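Local coordinates for protein thermosome subunit (Methanococcoides burtonii, PDB 3AQ1) that probably acts as an ATP-dependent group II chaperonin that binds unfolded polypeptides and assists their folding, at residues Ala102-Lys106 / Trp441-Val445; Thr128-Val132 / Ala345-Gly350. Residues are numbered along the deposited sequence.

Interaction 1. Residues Ala102-Lys106 / Trp441-Val445; sequences AALIK and WENDV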
loop_
_atom_site.group_PDB
_atom_site.type_symbol
_atom_site.label_atom_id
_atom_site.label_comp_id
_atom_site.label_asym_id
_atom_site.label_seq_id
_atom_site.Cartn_x
_atom_site.Cartn_y
_atom_site.Cartn_z
ATOM N N ALA A 102 -5.310 10.479 15.242
ATOM C CA ALA A 102 -6.748 10.496 15.034
ATOM C C ALA A 102 -7.081 10.557 13.541
ATOM O O ALA A 102 -8.070 9.967 13.085
ATOM C CB ALA A 102 -7.377 11.665 15.776
ATOM N N ALA A 103 -6.245 11.264 12.784
ATOM C CA ALA A 103 -6.478 11.432 11.356
ATOM C C ALA A 103 -6.053 10.189 10.592
ATOM O O ALA A 103 -6.698 9.811 9.608
ATOM C CB ALA A 103 -5.752 12.658 10.828
ATOM N N LEU A 104 -4.960 9.569 11.039
ATOM C CA LEU A 104 -4.524 8.294 10.474
ATOM C C LEU A 104 -5.584 7.216 10.688
ATOM O O LEU A 104 -5.864 6.424 9.794
ATOM C CB LEU A 104 -3.206 7.847 11.091
ATOM C CG LEU A 104 -1.945 8.583 10.664
ATOM C CD1 LEU A 104 -0.773 8.185 11.569
ATOM C CD2 LEU A 104 -1.659 8.288 9.207
ATOM N N ILE A 105 -6.166 7.192 11.882
ATOM C CA ILE A 105 -7.251 6.277 12.186
ATOM C C ILE A 105 -8.503 6.571 11.366
ATOM O O ILE A 105 -9.239 5.654 10.991
ATOM C CB ILE A 105 -7.602 6.323 13.661
ATOM C CG1 ILE A 105 -6.599 5.475 14.432
ATOM C CG2 ILE A 105 -9.021 5.824 13.878
ATOM C CD1 ILE A 105 -7.088 5.008 15.762
ATOM N N LYS A 106 -8.736 7.850 11.094
ATOM C CA LYS A 106 -9.826 8.262 10.210
ATOM C C LYS A 106 -9.548 7.818 8.774
ATOM O O LYS A 106 -10.439 7.303 8.092
ATOM C CB LYS A 106 -10.020 9.778 10.259
ATOM C CG LYS A 106 -11.389 10.265 9.809
ATOM C CD LYS A 106 -11.307 11.720 9.354
ATOM C CE LYS A 106 -12.389 12.591 9.967
ATOM N NZ LYS A 106 -13.746 12.244 9.476
ATOM N N TRP A 441 -14.252 15.977 4.092
ATOM C CA TRP A 441 -13.401 15.491 5.164
ATOM C C TRP A 441 -14.256 14.987 6.338
ATOM O O TRP A 441 -14.125 13.844 6.760
ATOM C CB TRP A 441 -12.421 16.572 5.625
ATOM C CG TRP A 441 -11.593 16.145 6.814
ATOM C CD1 TRP A 441 -11.829 16.441 8.124
ATOM C CD2 TRP A 441 -10.418 15.322 6.795
ATOM N NE1 TRP A 441 -10.873 15.864 8.919
ATOM C CE2 TRP A 441 -9.996 15.170 8.130
ATOM C CE3 TRP A 441 -9.684 14.702 5.780
ATOM C CZ2 TRP A 441 -8.869 14.426 8.477
ATOM C CZ3 TRP A 441 -8.576 13.962 6.121
ATOM C CH2 TRP A 441 -8.174 13.829 7.462
ATOM N N GLU A 442 -15.135 15.835 6.860
ATOM C CA GLU A 442 -16.072 15.399 7.887
ATOM C C GLU A 442 -16.796 14.116 7.482
ATOM O O GLU A 442 -17.270 13.373 8.341
ATOM C CB GLU A 442 -17.094 16.496 8.198
ATOM C CG GLU A 442 -16.524 17.669 8.963
ATOM C CD GLU A 442 -15.843 17.229 10.239
ATOM O OE1 GLU A 442 -14.622 17.472 10.368
ATOM O OE2 GLU A 442 -16.522 16.625 11.104
ATOM N N ASN A 443 -16.873 13.858 6.177
ATOM C CA ASN A 443 -17.639 12.726 5.657
ATOM C C ASN A 443 -16.799 11.566 5.123
ATOM O O ASN A 443 -17.289 10.721 4.366
ATOM C CB ASN A 443 -18.639 13.192 4.598
ATOM C CG ASN A 443 -19.991 13.548 5.190
ATOM O OD1 ASN A 443 -20.792 12.665 5.497
ATOM N ND2 ASN A 443 -20.253 14.846 5.351
ATOM N N ASP A 444 -15.531 11.539 5.520
ATOM C CA ASP A 444 -14.658 10.386 5.296
ATOM C C ASP A 444 -14.556 9.971 3.825
ATOM O O ASP A 444 -14.556 8.780 3.494
ATOM C CB ASP A 444 -15.117 9.217 6.166
ATOM C CG ASP A 444 -15.132 9.570 7.647
ATOM O OD1 ASP A 444 -14.242 10.342 8.078
ATOM O OD2 ASP A 444 -16.028 9.081 8.378
ATOM N N VAL A 445 -14.469 10.961 2.947
ATOM C CA VAL A 445 -14.205 10.676 1.555
ATOM C C VAL A 445 -12.831 11.215 1.194
ATOM O O VAL A 445 -12.712 12.296 0.624
ATOM C CB VAL A 445 -15.275 11.278 0.625
ATOM C CG1 VAL A 445 -15.064 10.775 -0.779
ATOM C CG2 VAL A 445 -16.674 10.907 1.112
#
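Lys106, on helix 101-109, spans the gap to the connection between strands 437-439 and 446-448, and its ammonium group carries most of the polar chemistry. Lys106 NZ forms a salt bridge with Asp444 OD1, modelled at 2.4 Å, a very short separation not to be pressed at 2.75 Å resolution, and donates a second hydrogen bond to Trp441 O at 3.2 Å. That carbonyl is shared: Asp444 N also donates to Trp441 O at 3.0 Å, closing the type I turn from Trp441 to Asp444. At the start of the turn, Asp439 OD1 accepts a hydrogen bond from Glu442 N and a weak one from Trp441 N. The lysine chain runs across one face of the indole, with Lys106 CD 4.1 Å from the centroid of the Trp441 six-membered ring (CH-pi) and NZ 4.8 Å from that of the five-membered ring (cation-pi), while Ala103 CB meets the ring edge at Trp441 CZ2, 4.3 Å away. Val358 and Val360 of strand 357-360 also touch the indole. Salt bridge, hydrogen bond and cation-pi contact thus make a surface bridge from helix to beta turn, probably between the intermediate and equatorial domains, as in other group II chaperonins.

Interaction 2. Residues Thr128-Val132 / Ala345-Gly350; sequences TVKAV and ALHVVG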
loop_
_atom_site.group_PDB
_atom_site.type_symbol
_atom_site.label_atom_id
_atom_site.label_comp_id
_atom_site.label_asym_id
_atom_site.label_seq_id
_atom_site.Cartn_x
_atom_site.Cartn_y
_atom_site.Cartn_z
ATOM N N THR A 128 -4.418 -1.151 12.231
ATOM C CA THR A 128 -3.744 -0.653 11.039
ATOM C C THR A 128 -2.702 0.421 11.353
ATOM O O THR A 128 -1.570 0.364 10.878
ATOM C CB THR A 128 -4.716 -0.017 10.060
ATOM O OG1 THR A 128 -5.675 -0.985 9.634
ATOM C CG2 THR A 128 -3.951 0.481 8.864
ATOM N N VAL A 129 -3.105 1.407 12.149
ATOM C CA VAL A 129 -2.273 2.567 12.430
ATOM C C VAL A 129 -1.041 2.198 13.275
ATOM O O VAL A 129 0.063 2.698 13.053
ATOM C CB VAL A 129 -3.121 3.704 13.067
ATOM C CG1 VAL A 129 -2.249 4.808 13.641
ATOM C CG2 VAL A 129 -4.073 4.286 12.039
ATOM N N LYS A 130 -1.237 1.293 14.222
ATOM C CA LYS A 130 -0.170 0.839 15.095
ATOM C C LYS A 130 0.875 -0.001 14.346
ATOM O O LYS A 130 2.057 0.028 14.677
ATOM C CB LYS A 130 -0.782 0.049 16.238
ATOM C CG LYS A 130 0.195 -0.565 17.193
ATOM C CD LYS A 130 -0.553 -1.147 18.379
ATOM C CE LYS A 130 0.371 -1.873 19.342
ATOM N NZ LYS A 130 -0.421 -2.554 20.414
ATOM N N ALA A 131 0.425 -0.751 13.345
ATOM C CA ALA A 131 1.300 -1.566 12.514
ATOM C C ALA A 131 2.092 -0.674 11.569
ATOM O O ALA A 131 3.323 -0.742 11.518
ATOM C CB ALA A 131 0.479 -2.575 11.721
ATOM N N VAL A 132 1.379 0.167 10.823
ATOM C CA VAL A 132 2.014 1.078 9.886
ATOM C C VAL A 132 3.004 1.979 10.595
ATOM O O VAL A 132 4.162 2.038 10.211
ATOM C CB VAL A 132 0.991 1.930 9.126
ATOM C CG1 VAL A 132 1.657 3.155 8.533
ATOM C CG2 VAL A 132 0.363 1.105 8.027
ATOM N N ALA A 345 -6.419 -1.100 4.255
ATOM C CA ALA A 345 -6.168 0.010 5.166
ATOM C C ALA A 345 -4.675 0.273 5.353
ATOM O O ALA A 345 -4.249 1.424 5.366
ATOM C CB ALA A 345 -6.844 -0.219 6.496
ATOM N N LEU A 346 -3.890 -0.792 5.504
ATOM C CA LEU A 346 -2.444 -0.659 5.652
ATOM C C LEU A 346 -1.878 0.165 4.496
ATOM O O LEU A 346 -1.174 1.144 4.716
ATOM C CB LEU A 346 -1.756 -2.034 5.736
ATOM C CG LEU A 346 -1.894 -2.807 7.054
ATOM C CD1 LEU A 346 -1.582 -4.279 6.886
ATOM C CD2 LEU A 346 -1.062 -2.206 8.154
ATOM N N HIS A 347 -2.220 -0.220 3.271
ATOM C CA HIS A 347 -1.772 0.477 2.062
ATOM C C HIS A 347 -2.178 1.943 1.997
ATOM O O HIS A 347 -1.327 2.803 1.772
ATOM C CB HIS A 347 -2.241 -0.262 0.807
ATOM C CG HIS A 347 -1.434 -1.488 0.503
ATOM N ND1 HIS A 347 -0.374 -1.482 -0.380
ATOM C CD2 HIS A 347 -1.515 -2.754 0.982
ATOM C CE1 HIS A 347 0.149 -2.694 -0.442
ATOM N NE2 HIS A 347 -0.523 -3.484 0.376
ATOM N N VAL A 348 -3.465 2.227 2.190
ATOM C CA VAL A 348 -3.947 3.605 2.158
ATOM C C VAL A 348 -3.189 4.465 3.167
ATOM O O VAL A 348 -2.697 5.543 2.842
ATOM C CB VAL A 348 -5.469 3.717 2.431
ATOM C CG1 VAL A 348 -5.917 5.144 2.239
ATOM C CG2 VAL A 348 -6.243 2.814 1.499
ATOM N N VAL A 349 -3.093 3.993 4.395
ATOM C CA VAL A 349 -2.340 4.725 5.404
ATOM C C VAL A 349 -0.847 4.884 5.040
ATOM O O VAL A 349 -0.269 5.967 5.193
ATOM C CB VAL A 349 -2.512 4.082 6.772
ATOM C CG1 VAL A 349 -1.727 4.859 7.830
ATOM C CG2 VAL A 349 -3.987 4.036 7.111
ATOM N N GLY A 350 -0.235 3.811 4.548
ATOM C CA GLY A 350 1.131 3.878 4.067
ATOM C C GLY A 350 1.306 4.967 3.025
ATOM O O GLY A 350 2.159 5.840 3.148
#
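Two helical segments, 128-132 at the C-terminal end of helix 121-132 and 345-350 within the long helix 332-355, cross at -59° with their axes 9.4 Å apart at closest approach. The backbones come nearest at Thr128 and Leu346, whose CA atoms are 5.5 Å apart; Val132 CA is 6.4 Å from Leu346 CA, and valine and leucine side chains fill this wider gap. Thr128 sits at the close end, where its OG1 is 3.4 Å from Ala345 CB and its CG2 is 3.6 Å from Leu346 N and 4.0 Å from Val349 CG2. The small side chain of Ala345 is compatible with this close approach. One turn further along, Val132 faces both Leu346 and Val349: Val132 CG2 lies 3.6 Å from Leu346 CD2, and Val132 CG1 lies 3.9 Å from Val349 CG1. Leu346 CD2 also meets Ala131 CB at 3.9 Å and Thr128 CG2 at 4.0 Å, so this one methyl group touches three residues of the opposing helix. Ile151 and Ile153 of strand 151-157 pack on Leu346, and Leu104 and Ala108 of helix 101-109 on Val349. As in other group II chaperonins, these helices probably belong to the intermediate domain, through which the chain enters and leaves the apical domain. No hydrogen bond links the two segments. The hydroxyl of Thr128 is hydrogen-bonded to Leu124 O within its own helix, so the threonine can present its methyl group to the interface without leaving a polar group unsatisfied. Cohesion here therefore rests on van der Waals packing and on the burial of apolar side chains.

Overall arrangement
From the N terminus, the chain first passes 102-106 on helix 101-109 and then 128-132 on helix 121-132, the next helix. Its excursion between 132 and 345 includes the mixed sheet of what is probably the apical domain; on its return along helix 332-355, 345-350 meets 128-132, closing the loop of interaction 2 and holding intermediate-domain helices together. Only later, at 441-445, does interaction 1 close the wider loop, which encloses that of interaction 2. The centres of the two contacts lie 13 Å apart, and they touch: Val129 CG2 packs 3.6 Å from Leu104 C, and Leu104 CD2 lies 3.7 Å from Val349 CG1. Helix 101-109 thus connects the buried helix packing with a peripheral turn, probably equatorial as in the family.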